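Local coordinates for protein putative phosphatase (DUF442) (Shewanella putrefaciens CN-32, PDB 3GXH) that probably acts as a phosphatase with the protein tyrosine/dual-specificity phosphatase fold, removing phosphate groups from a substrate not yet identified, at residues A[113-118]-A[150-155]; A[71-76]-A[85-90]. All coordinates share one frame; numbering follows the deposited sequence. Where two conformers were deposited one is given.

Contact 1 (A[113-118]-A[150-155])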
loop_
_atom_site.group_PDB
_atom_site.type_symbol
_atom_site.label_atom_id
_atom_site.label_comp_id
_atom_site.label_asym_id
_atom_site.label_seq_id
_atom_site.Cartn_x
_atom_site.Cartn_y
_atom_site.Cartn_z
ATOM N N PHE A 113 6.177 1.530 -1.327
ATOM C CA PHE A 113 5.509 2.746 -1.796
ATOM C C PHE A 113 5.130 3.635 -0.610
ATOM O O PHE A 113 5.245 4.859 -0.679
ATOM C CB PHE A 113 4.262 2.431 -2.653
ATOM C CG PHE A 113 4.552 2.164 -4.115
ATOM C CD1 PHE A 113 5.658 1.429 -4.528
ATOM C CD2 PHE A 113 3.657 2.586 -5.080
ATOM C CE1 PHE A 113 5.889 1.162 -5.873
ATOM C CE2 PHE A 113 3.923 2.322 -6.397
ATOM C CZ PHE A 113 4.998 1.618 -6.795
ATOM N N ALA A 114 4.704 3.029 0.504
ATOM C CA ALA A 114 4.414 3.819 1.695
ATOM C C ALA A 114 5.679 4.516 2.209
ATOM O O ALA A 114 5.637 5.698 2.596
ATOM C CB ALA A 114 3.805 2.955 2.813
ATOM N N TYR A 115 6.801 3.833 2.220
ATOM C CA TYR A 115 8.067 4.444 2.618
ATOM C C TYR A 115 8.375 5.651 1.738
ATOM O O TYR A 115 8.706 6.728 2.245
ATOM C CB TYR A 115 9.183 3.415 2.511
ATOM C CG TYR A 115 10.542 4.030 2.628
ATOM C CD1 TYR A 115 10.978 4.516 3.849
ATOM C CD2 TYR A 115 11.363 4.202 1.507
ATOM C CE1 TYR A 115 12.215 5.126 3.974
ATOM C CE2 TYR A 115 12.616 4.804 1.619
ATOM C CZ TYR A 115 13.026 5.262 2.841
ATOM O OH TYR A 115 14.292 5.869 2.947
ATOM N N LEU A 116 8.237 5.492 0.407
ATOM C CA LEU A 116 8.571 6.587 -0.460
ATOM C C LEU A 116 7.633 7.769 -0.255
ATOM O O LEU A 116 8.068 8.941 -0.351
ATOM C CB LEU A 116 8.559 6.139 -1.920
ATOM C CG LEU A 116 9.757 5.246 -2.263
ATOM C CD1 LEU A 116 9.588 4.707 -3.683
ATOM C CD2 LEU A 116 11.128 5.950 -2.119
ATOM N N TYR A 117 6.368 7.502 0.028
ATOM C CA TYR A 117 5.404 8.545 0.263
ATOM C C TYR A 117 5.746 9.314 1.514
ATOM O O TYR A 117 5.746 10.557 1.522
ATOM C CB TYR A 117 3.987 7.958 0.357
ATOM C CG TYR A 117 2.966 8.924 0.877
ATOM C CD1 TYR A 117 2.444 9.898 0.041
ATOM C CD2 TYR A 117 2.548 8.893 2.229
ATOM C CE1 TYR A 117 1.493 10.809 0.523
ATOM C CE2 TYR A 117 1.611 9.820 2.709
ATOM C CZ TYR A 117 1.098 10.738 1.839
ATOM O OH TYR A 117 0.189 11.658 2.345
ATOM N N GLN A 118 6.002 8.605 2.590
ATOM C CA GLN A 118 6.336 9.284 3.837
ATOM C C GLN A 118 7.621 10.091 3.684
ATOM O O GLN A 118 7.745 11.209 4.213
ATOM C CB GLN A 118 6.419 8.312 4.985
ATOM C CG GLN A 118 5.063 7.656 5.263
ATOM C CD GLN A 118 5.043 6.713 6.448
ATOM O OE1 GLN A 118 6.033 6.028 6.765
ATOM N NE2 GLN A 118 3.869 6.653 7.112
ATOM N N GLU A 150 16.305 6.238 -6.773
ATOM C CA GLU A 150 15.966 7.260 -7.780
ATOM C C GLU A 150 14.881 8.174 -7.236
ATOM O O GLU A 150 14.965 9.397 -7.375
ATOM C CB GLU A 150 15.477 6.610 -9.091
ATOM C CG GLU A 150 15.092 7.632 -10.210
ATOM C CD GLU A 150 14.935 7.004 -11.625
ATOM O OE1 GLU A 150 15.247 5.796 -11.819
ATOM O OE2 GLU A 150 14.500 7.737 -12.554
ATOM N N VAL A 151 13.868 7.594 -6.608
ATOM C CA VAL A 151 12.746 8.406 -6.149
ATOM C C VAL A 151 13.163 9.200 -4.937
ATOM O O VAL A 151 12.735 10.381 -4.820
ATOM C CB VAL A 151 11.520 7.567 -5.798
ATOM C CG1 VAL A 151 10.452 8.425 -5.040
ATOM C CG2 VAL A 151 10.912 6.983 -7.013
ATOM N N SER A 152 13.963 8.621 -4.034
ATOM C CA SER A 152 14.445 9.320 -2.848
ATOM C C SER A 152 15.219 10.555 -3.286
ATOM O O SER A 152 14.958 11.666 -2.804
ATOM C CB SER A 152 15.310 8.420 -1.980
ATOM O OG SER A 152 14.565 7.317 -1.491
ATOM N N ALA A 153 16.150 10.378 -4.222
ATOM C CA ALA A 153 16.934 11.524 -4.758
ATOM C C ALA A 153 16.075 12.587 -5.466
ATOM O O ALA A 153 16.336 13.796 -5.313
ATOM C CB ALA A 153 18.054 11.036 -5.687
ATOM N N LYS A 154 15.067 12.167 -6.216
ATOM C CA LYS A 154 14.184 13.068 -6.945
ATOM C C LYS A 154 13.443 14.024 -6.005
ATOM O O LYS A 154 13.259 15.214 -6.348
ATOM C CB LYS A 154 13.173 12.254 -7.766
ATOM C CG LYS A 154 12.265 13.103 -8.623
ATOM C CD LYS A 154 11.372 12.276 -9.545
ATOM C CE LYS A 154 10.364 13.182 -10.264
ATOM N NZ LYS A 154 9.698 12.476 -11.392
ATOM N N TYR A 155 13.062 13.518 -4.820
ATOM C CA TYR A 155 12.209 14.287 -3.908
ATOM C C TYR A 155 12.942 14.785 -2.670
ATOM O O TYR A 155 12.340 14.975 -1.604
ATOM C CB TYR A 155 10.959 13.493 -3.548
ATOM C CG TYR A 155 10.007 13.450 -4.706
ATOM C CD1 TYR A 155 9.352 14.605 -5.122
ATOM C CD2 TYR A 155 9.800 12.285 -5.419
ATOM C CE1 TYR A 155 8.497 14.594 -6.195
ATOM C CE2 TYR A 155 8.937 12.261 -6.496
ATOM C CZ TYR A 155 8.286 13.423 -6.878
ATOM O OH TYR A 155 7.428 13.412 -7.950
HETATM O O HOH W 1 15.681 6.252 0.768
#

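Contact 2 (A[71-76]-A[85-90])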
loop_
_atom_site.group_PDB
_atom_site.type_symbol
_atom_site.label_atom_id
_atom_site.label_comp_id
_atom_site.label_asym_id
_atom_site.label_seq_id
_atom_site.Cartn_x
_atom_site.Cartn_y
_atom_site.Cartn_z
ATOM N N VAL A 71 -8.932 2.558 -5.954
ATOM C CA VAL A 71 -7.898 3.013 -6.890
ATOM C C VAL A 71 -7.028 1.832 -7.269
ATOM O O VAL A 71 -6.503 1.130 -6.354
ATOM C CB VAL A 71 -7.061 4.164 -6.296
ATOM C CG1 VAL A 71 -6.103 4.703 -7.354
ATOM C CG2 VAL A 71 -7.936 5.257 -5.687
ATOM N N TYR A 72 -6.815 1.601 -8.569
ATOM C CA TYR A 72 -6.038 0.489 -9.067
ATOM C C TYR A 72 -4.818 1.025 -9.802
ATOM O O TYR A 72 -4.932 1.672 -10.826
ATOM C CB TYR A 72 -6.903 -0.341 -10.023
ATOM C CG TYR A 72 -6.215 -1.480 -10.709
ATOM C CD1 TYR A 72 -5.558 -2.475 -9.951
ATOM C CD2 TYR A 72 -6.204 -1.592 -12.061
ATOM C CE1 TYR A 72 -5.011 -3.544 -10.576
ATOM C CE2 TYR A 72 -5.586 -2.674 -12.701
ATOM C CZ TYR A 72 -4.995 -3.645 -11.940
ATOM O OH TYR A 72 -4.384 -4.737 -12.580
ATOM N N ILE A 73 -3.640 0.755 -9.248
ATOM C CA ILE A 73 -2.342 1.150 -9.781
ATOM C C ILE A 73 -1.459 -0.095 -9.805
ATOM O O ILE A 73 -0.633 -0.291 -8.898
ATOM C CB ILE A 73 -1.729 2.334 -8.974
ATOM C CG1 ILE A 73 -2.666 3.518 -8.923
ATOM C CG2 ILE A 73 -0.350 2.752 -9.570
ATOM C CD1 ILE A 73 -2.262 4.635 -7.993
ATOM N N PRO A 74 -1.612 -0.952 -10.817
ATOM C CA PRO A 74 -0.871 -2.205 -10.752
ATOM C C PRO A 74 0.606 -1.979 -10.958
ATOM O O PRO A 74 1.006 -1.244 -11.861
ATOM C CB PRO A 74 -1.453 -2.997 -11.933
ATOM C CG PRO A 74 -1.982 -1.966 -12.889
ATOM C CD PRO A 74 -2.537 -0.900 -11.970
ATOM N N VAL A 75 1.427 -2.665 -10.182
ATOM C CA VAL A 75 2.883 -2.479 -10.225
ATOM C C VAL A 75 3.475 -3.827 -10.607
ATOM O O VAL A 75 3.230 -4.862 -9.966
ATOM C CB VAL A 75 3.426 -2.042 -8.865
ATOM C CG1 VAL A 75 4.968 -1.954 -8.875
ATOM C CG2 VAL A 75 2.820 -0.703 -8.479
ATOM N N ASP A 76 4.276 -3.803 -11.685
ATOM C CA ASP A 76 4.969 -4.979 -12.136
ATOM C C ASP A 76 6.144 -5.246 -11.217
ATOM O O ASP A 76 6.979 -4.381 -11.005
ATOM C CB ASP A 76 5.485 -4.749 -13.578
ATOM C CG ASP A 76 6.237 -5.959 -14.105
ATOM O OD1 ASP A 76 5.591 -6.950 -14.400
ATOM O OD2 ASP A 76 7.469 -5.917 -14.199
ATOM N N VAL A 85 5.039 4.985 -8.923
ATOM C CA VAL A 85 5.179 5.689 -7.647
ATOM C C VAL A 85 4.495 7.052 -7.701
ATOM O O VAL A 85 3.721 7.415 -6.806
ATOM C CB VAL A 85 6.650 5.792 -7.222
ATOM C CG1 VAL A 85 6.792 6.595 -5.893
ATOM C CG2 VAL A 85 7.266 4.398 -7.075
ATOM N N GLU A 86 4.742 7.795 -8.768
ATOM C CA GLU A 86 4.110 9.104 -8.969
ATOM C C GLU A 86 2.587 9.025 -9.045
ATOM O O GLU A 86 1.893 9.851 -8.490
ATOM C CB GLU A 86 4.647 9.773 -10.230
ATOM C CG GLU A 86 6.095 10.203 -10.110
ATOM C CD GLU A 86 6.296 11.363 -9.154
ATOM O OE1 GLU A 86 5.343 12.156 -8.958
ATOM O OE2 GLU A 86 7.420 11.477 -8.605
ATOM N N ALA A 87 2.082 7.989 -9.709
ATOM C CA ALA A 87 0.666 7.790 -9.774
ATOM C C ALA A 87 0.081 7.540 -8.368
ATOM O O ALA A 87 -0.985 8.034 -7.993
ATOM C CB ALA A 87 0.325 6.599 -10.782
ATOM N N PHE A 88 0.791 6.752 -7.573
ATOM C CA PHE A 88 0.394 6.580 -6.172
ATOM C C PHE A 88 0.408 7.887 -5.400
ATOM O O PHE A 88 -0.502 8.193 -4.654
ATOM C CB PHE A 88 1.316 5.526 -5.515
ATOM C CG PHE A 88 1.129 5.374 -4.049
ATOM C CD1 PHE A 88 -0.069 4.905 -3.534
ATOM C CD2 PHE A 88 2.181 5.627 -3.162
ATOM C CE1 PHE A 88 -0.257 4.796 -2.142
ATOM C CE2 PHE A 88 2.004 5.505 -1.770
ATOM C CZ PHE A 88 0.792 5.089 -1.270
ATOM N N PHE A 89 1.477 8.647 -5.548
ATOM C CA PHE A 89 1.543 9.922 -4.867
ATOM C C PHE A 89 0.399 10.860 -5.253
ATOM O O PHE A 89 -0.241 11.490 -4.388
ATOM C CB PHE A 89 2.850 10.668 -5.180
ATOM C CG PHE A 89 4.130 10.066 -4.635
ATOM C CD1 PHE A 89 4.183 9.036 -3.710
ATOM C CD2 PHE A 89 5.331 10.605 -5.083
ATOM C CE1 PHE A 89 5.385 8.591 -3.230
ATOM C CE2 PHE A 89 6.546 10.150 -4.609
ATOM C CZ PHE A 89 6.564 9.109 -3.681
ATOM N N ALA A 90 0.035 10.854 -6.545
ATOM C CA ALA A 90 -1.084 11.663 -7.014
ATOM C C ALA A 90 -2.391 11.177 -6.452
ATOM O O ALA A 90 -3.265 11.970 -6.120
ATOM C CB ALA A 90 -1.123 11.715 -8.564
#

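Contact 1 (A[113-118]-A[150-155])
Leu116 and Val151 meet as two branched apolar side chains between helices 108-120 and 142-154, with both methyls of the leucine fork set against the valine. Leu116 CD2 lies 3.9 Å from Val151 CG1, while the other prong, Leu116 CD1, approaches the branch point Val151 CB at 4.0 Å. CG1 is the branch of Val151 that comes to the interface, since it stands anti to the backbone N (chi1 168°) while CG2 takes the other side. Leu116 CD2 also lies against a polar neighbour, Ser152 OG, 3.8 Å away.

No direct hydrogen bond joins the two helices here. A water bridges them instead: it binds Tyr115 OH at 2.6 Å, sitting at the ring edge in the ring plane, and donates to Ser152 OG at 2.7 Å. Ser152 OG is turned beside its own backbone N (chi1 -63°), where it also bonds Leu148 O one helical turn earlier. With Leu148 O as one partner and the donating water as the other, the hydroxyl is probably held in this rotation. The tyrosine ring also packs on Pro125, Met127 and Thr130.

The two helix segments run nearly parallel, at 12°, with axes 10.3 Å apart, a spacing that these modest side chains bridge with little buried surface. Helix 108-120 thus has two helical neighbours: helix 82-94, where Phe113 and Tyr117 lean on Val85, Phe88 and Met92, and the C-terminal helix 142-154, met by Leu116.

Contact 2 (A[71-76]-A[85-90])
Ile73, just past the end of strand 69-72, packs on Ala87 and Phe88 of helix 82-94, within the beta-alpha-beta crossover that links this edge strand to strand 100-103. The isoleucine reaches the helix with both of its branches. CG2, anti to the backbone N (chi1 -56° for the CG1 branch), meets the methyl Ala87 CB at 4.1 Å. The longer branch is extended (chi2 171°) and lays its terminal methyl against the peptide joining Ala87 to Phe88: Ile73 CD1 is 3.6 Å from Ala87 O and 3.7 Å from Phe88 N. The same methyl, Ile73 CD1, approaches Phe88 CB more loosely, at 4.4 Å. The contact is thus wholly van der Waals, a methyl resting on helix backbone as much as on side chains.

In the parallel part of the sheet, strand 43-46 lies between strands 69-72 and 100-103, so the crossover passes over it; the ring of Phe88 turns from Ile73 toward the sheet and packs on Ile45. This alpha/beta layout is consistent with the tyrosine and dual-specificity phosphatase fold. Beyond the strand, pairing with the neighbour goes on, since the backbone of Ile73 bonds Asn46, although Ile73 is already past the strand end, and that of Val75 bonds Leu47. The residues flanking Ile73 in sequence touch each other as well: Pro74 CD sits 3.5 Å above the centre of the Tyr72 ring, a CH-pi contact. Val75 O accepts a hydrogen bond from Arg109 NE, tying the loop to the start of helix 108-120.

In the fold
The contacts come in series along the chain, contact 2 closing before contact 1 opens, and their centres lie 13 Å apart. Helix 82-94 joins them: contact 2 uses it against the end of edge strand 69-72, while its Val85, Phe88 and Phe89 pack against Phe113 and Tyr117 of helix 108-120, which contact 1 pairs with helix 142-154. The result is a continuous row of packing from the edge strand through helices 82-94 and 108-120 to the C-terminal helix. Helix 108-120 follows strand 100-103, after which phosphatases of this clan probably carry their phosphate-binding loop, and Arg109, near the helix start, bonds Val75 O of segment 71-76.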